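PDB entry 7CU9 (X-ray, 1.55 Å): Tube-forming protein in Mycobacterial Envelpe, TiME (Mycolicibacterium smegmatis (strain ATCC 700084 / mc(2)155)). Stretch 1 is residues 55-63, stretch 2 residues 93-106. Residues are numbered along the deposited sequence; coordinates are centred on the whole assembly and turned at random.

Stretch 1 55-63: PEVFNDPDL
Stretch 2, residues 93-106: DAADRAYHRVVDRT

Arginines four residues apart (R97, R101, R105) can fasten a neighbouring segment that ends its own helix nearby, and TiME offers a compact example. Residues 55-58 are helical; N59 leaves helical phi/psi (-63/131), D60 is extended (-173/148), and a type I turn runs from D60 to L63. Against this lies a helix already under way at D93, the chains running in opposite senses, in a register that sets V57 CA 5.4 Å from A98 CA and D62 CA 6.3 Å from A94 CA; 473 Å² is buried in all.

Hydrogen bonding centres on R101 (m, t, m, chi4 -87°), whose NE and NH2 both donate to V57 O, at 3.0 and 2.9 Å, so that the carbonyl lies at the guanidinium edge.

Charge pairing is tightest where R105 (m, t, t) extends NH1 2.9 Å from E56 OE2, E56 being p, t. Longer salt bridges join D60 OD1 to R101 NH2 (3.6 Å) and D62 OD2 to R97 NH2 (3.7 Å). Water reinforces both: one links D60 OD2, D62 OD2 and R97 NH2, another D60 OD1, R97 NE and R101 NH1. D62 N, donating to D60 OD2 (3.0 Å), steadies the turn.

Apolar packing is small-scale. V57 CG1 meets V102 CG2 at 3.5 Å, both valines t and buried, while alanine permits close approach: A94 CB lies 3.6 Å from D62 CB. The A98 methyl (CB) also rests 3.6 Å from V57 O, the same carbonyl that R101 binds.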

# COMPACT_ATOMS: atom_id res chain seq x y z
N PRO B 55 18.58 -20.80 4.77
CA PRO B 55 19.46 -21.92 4.45
C PRO B 55 18.82 -23.31 4.58
O PRO B 55 19.04 -24.14 3.72
CB PRO B 55 20.60 -21.76 5.47
CG PRO B 55 20.63 -20.28 5.76
CD PRO B 55 19.17 -19.89 5.76
N GLU B 56 18.03 -23.56 5.62
CA GLU B 56 17.50 -24.93 5.85
C GLU B 56 16.49 -25.27 4.74
O GLU B 56 16.30 -26.45 4.45
CB GLU B 56 16.95 -25.10 7.27
CG GLU B 56 15.55 -24.58 7.50
CD GLU B 56 15.01 -25.06 8.83
OE1 GLU B 56 15.57 -24.66 9.87
OE2 GLU B 56 14.07 -25.88 8.83
N VAL B 57 15.89 -24.25 4.14
CA VAL B 57 14.94 -24.43 3.00
C VAL B 57 15.73 -24.64 1.70
O VAL B 57 15.49 -25.66 1.04
CB VAL B 57 13.96 -23.25 2.90
CG1 VAL B 57 13.15 -23.30 1.62
CG2 VAL B 57 13.05 -23.21 4.12
N PHE B 58 16.64 -23.73 1.35
CA PHE B 58 17.23 -23.66 -0.01
C PHE B 58 18.51 -24.49 -0.13
O PHE B 58 18.68 -25.12 -1.18
CB PHE B 58 17.50 -22.21 -0.42
CG PHE B 58 16.27 -21.49 -0.86
CD1 PHE B 58 15.81 -21.60 -2.17
CD2 PHE B 58 15.53 -20.73 0.03
CE1 PHE B 58 14.67 -20.94 -2.58
CE2 PHE B 58 14.38 -20.08 -0.38
CZ PHE B 58 13.96 -20.17 -1.69
N ASN B 59 19.39 -24.47 0.87
CA ASN B 59 20.69 -25.18 0.74
C ASN B 59 20.42 -26.67 0.57
O ASN B 59 19.64 -27.26 1.34
CB ASN B 59 21.64 -24.86 1.90
CG ASN B 59 22.28 -23.50 1.74
OD1 ASN B 59 22.55 -23.05 0.63
ND2 ASN B 59 22.58 -22.85 2.85
N ASP B 60 21.06 -27.27 -0.43
CA ASP B 60 20.72 -28.62 -0.90
C ASP B 60 21.75 -29.05 -1.93
O ASP B 60 22.25 -28.20 -2.66
CB ASP B 60 19.33 -28.62 -1.54
CG ASP B 60 18.79 -30.01 -1.80
OD1 ASP B 60 18.46 -30.70 -0.81
OD2 ASP B 60 18.72 -30.40 -2.98
N PRO B 61 22.08 -30.35 -2.04
CA PRO B 61 22.98 -30.80 -3.10
C PRO B 61 22.51 -30.38 -4.49
O PRO B 61 23.35 -30.19 -5.34
CB PRO B 61 22.97 -32.33 -2.92
CG PRO B 61 22.74 -32.50 -1.44
CD PRO B 61 21.72 -31.43 -1.11
N ASP B 62 21.19 -30.21 -4.70
CA ASP B 62 20.62 -29.94 -6.04
C ASP B 62 20.26 -28.46 -6.21
O ASP B 62 19.64 -28.14 -7.23
CB ASP B 62 19.44 -30.87 -6.31
CG ASP B 62 19.92 -32.28 -6.60
OD1 ASP B 62 20.89 -32.43 -7.38
OD2 ASP B 62 19.35 -33.23 -6.02
N LEU B 63 20.66 -27.58 -5.30
CA LEU B 63 20.50 -26.12 -5.53
C LEU B 63 21.52 -25.68 -6.59
O LEU B 63 22.74 -25.75 -6.33
CB LEU B 63 20.68 -25.33 -4.23
CG LEU B 63 20.45 -23.82 -4.37
CD1 LEU B 63 19.00 -23.52 -4.71
CD2 LEU B 63 20.87 -23.10 -3.10
N ASP B 93 11.83 -32.45 -8.66
CA ASP B 93 11.66 -33.13 -7.35
C ASP B 93 12.47 -32.41 -6.26
O ASP B 93 11.98 -32.33 -5.12
CB ASP B 93 12.01 -34.61 -7.43
CG ASP B 93 10.96 -35.45 -8.14
OD1 ASP B 93 9.88 -34.91 -8.44
OD2 ASP B 93 11.24 -36.64 -8.38
N ALA B 94 13.66 -31.88 -6.56
CA ALA B 94 14.48 -31.16 -5.56
C ALA B 94 13.76 -29.86 -5.16
O ALA B 94 13.80 -29.50 -3.98
CB ALA B 94 15.86 -30.89 -6.09
N ALA B 95 13.14 -29.17 -6.12
CA ALA B 95 12.33 -27.96 -5.83
C ALA B 95 11.14 -28.36 -4.94
O ALA B 95 10.83 -27.61 -4.00
CB ALA B 95 11.87 -27.31 -7.11
N ASP B 96 10.53 -29.52 -5.20
CA ASP B 96 9.39 -30.00 -4.37
C ASP B 96 9.87 -30.27 -2.94
O ASP B 96 9.16 -29.91 -1.99
CB ASP B 96 8.74 -31.25 -4.97
CG ASP B 96 7.42 -31.57 -4.29
OD1 ASP B 96 6.56 -30.68 -4.23
OD2 ASP B 96 7.30 -32.70 -3.77
N ARG B 97 11.05 -30.87 -2.76
CA ARG B 97 11.58 -31.16 -1.41
C ARG B 97 11.82 -29.83 -0.69
O ARG B 97 11.51 -29.74 0.51
CB ARG B 97 12.84 -32.03 -1.48
CG ARG B 97 12.54 -33.47 -1.85
CD ARG B 97 13.76 -34.35 -1.67
NE ARG B 97 14.85 -34.05 -2.59
CZ ARG B 97 14.97 -34.51 -3.84
NH1 ARG B 97 14.04 -35.29 -4.37
NH2 ARG B 97 16.03 -34.18 -4.56
N ALA B 98 12.35 -28.81 -1.38
CA ALA B 98 12.60 -27.48 -0.78
C ALA B 98 11.26 -26.85 -0.37
O ALA B 98 11.17 -26.32 0.76
CB ALA B 98 13.37 -26.61 -1.72
N TYR B 99 10.25 -26.94 -1.23
CA TYR B 99 8.88 -26.46 -0.92
C TYR B 99 8.40 -27.13 0.37
O TYR B 99 7.85 -26.45 1.25
CB TYR B 99 7.93 -26.72 -2.10
CG TYR B 99 6.51 -26.32 -1.81
CD1 TYR B 99 6.15 -24.98 -1.77
CD2 TYR B 99 5.54 -27.26 -1.53
CE1 TYR B 99 4.86 -24.59 -1.48
CE2 TYR B 99 4.24 -26.89 -1.23
CZ TYR B 99 3.90 -25.55 -1.21
OH TYR B 99 2.61 -25.19 -0.92
N HIS B 100 8.60 -28.44 0.49
CA HIS B 100 8.12 -29.21 1.66
C HIS B 100 8.95 -28.90 2.91
O HIS B 100 8.41 -29.04 4.02
CB HIS B 100 7.99 -30.70 1.31
CG HIS B 100 6.69 -30.95 0.64
ND1 HIS B 100 5.51 -31.07 1.36
CD2 HIS B 100 6.35 -31.02 -0.66
CE1 HIS B 100 4.51 -31.22 0.52
NE2 HIS B 100 5.00 -31.20 -0.73
N ARG B 101 10.20 -28.44 2.78
CA ARG B 101 10.96 -27.99 3.98
C ARG B 101 10.31 -26.71 4.54
O ARG B 101 10.39 -26.51 5.76
CB ARG B 101 12.45 -27.84 3.65
CG ARG B 101 13.13 -29.19 3.47
CD ARG B 101 14.64 -29.08 3.43
NE ARG B 101 15.14 -28.42 2.23
CZ ARG B 101 15.41 -29.03 1.07
NH1 ARG B 101 15.21 -30.33 0.92
NH2 ARG B 101 15.88 -28.32 0.06
N VAL B 102 9.66 -25.90 3.70
CA VAL B 102 8.85 -24.75 4.20
C VAL B 102 7.58 -25.29 4.87
O VAL B 102 7.37 -25.00 6.06
CB VAL B 102 8.50 -23.74 3.10
CG1 VAL B 102 7.60 -22.63 3.65
CG2 VAL B 102 9.74 -23.14 2.45
N VAL B 103 6.76 -26.03 4.13
CA VAL B 103 5.35 -26.29 4.53
C VAL B 103 5.26 -27.43 5.56
O VAL B 103 4.37 -27.34 6.42
CB VAL B 103 4.44 -26.53 3.31
CG1 VAL B 103 4.44 -25.33 2.38
CG2 VAL B 103 4.78 -27.79 2.55
N ASP B 104 6.13 -28.43 5.51
CA ASP B 104 6.06 -29.58 6.46
C ASP B 104 6.50 -29.11 7.85
O ASP B 104 5.93 -29.59 8.85
CB ASP B 104 6.91 -30.77 6.01
CG ASP B 104 6.48 -31.40 4.70
OD1 ASP B 104 5.45 -30.98 4.15
OD2 ASP B 104 7.20 -32.31 4.24
N ARG B 105 7.48 -28.20 7.94
CA ARG B 105 8.18 -27.88 9.21
C ARG B 105 7.46 -26.76 9.96
O ARG B 105 7.89 -26.44 11.09
CB ARG B 105 9.64 -27.54 8.93
CG ARG B 105 10.39 -28.65 8.20
CD ARG B 105 11.86 -28.35 8.11
NE ARG B 105 12.57 -29.47 7.51
CZ ARG B 105 13.87 -29.49 7.25
NH1 ARG B 105 14.62 -28.43 7.52
NH2 ARG B 105 14.41 -30.56 6.71
N THR B 106 6.40 -26.19 9.38
CA THR B 106 5.66 -25.04 9.96
C THR B 106 4.22 -25.44 10.31
O THR B 106 3.44 -24.54 10.67
CB THR B 106 5.69 -23.84 9.01
OG1 THR B 106 5.22 -24.27 7.73
CG2 THR B 106 7.08 -23.24 8.90
O HOH W 1 18.47 -32.99 -3.49
O HOH W 2 16.52 -32.56 -0.80
O HOH W 3 16.61 -34.60 -7.39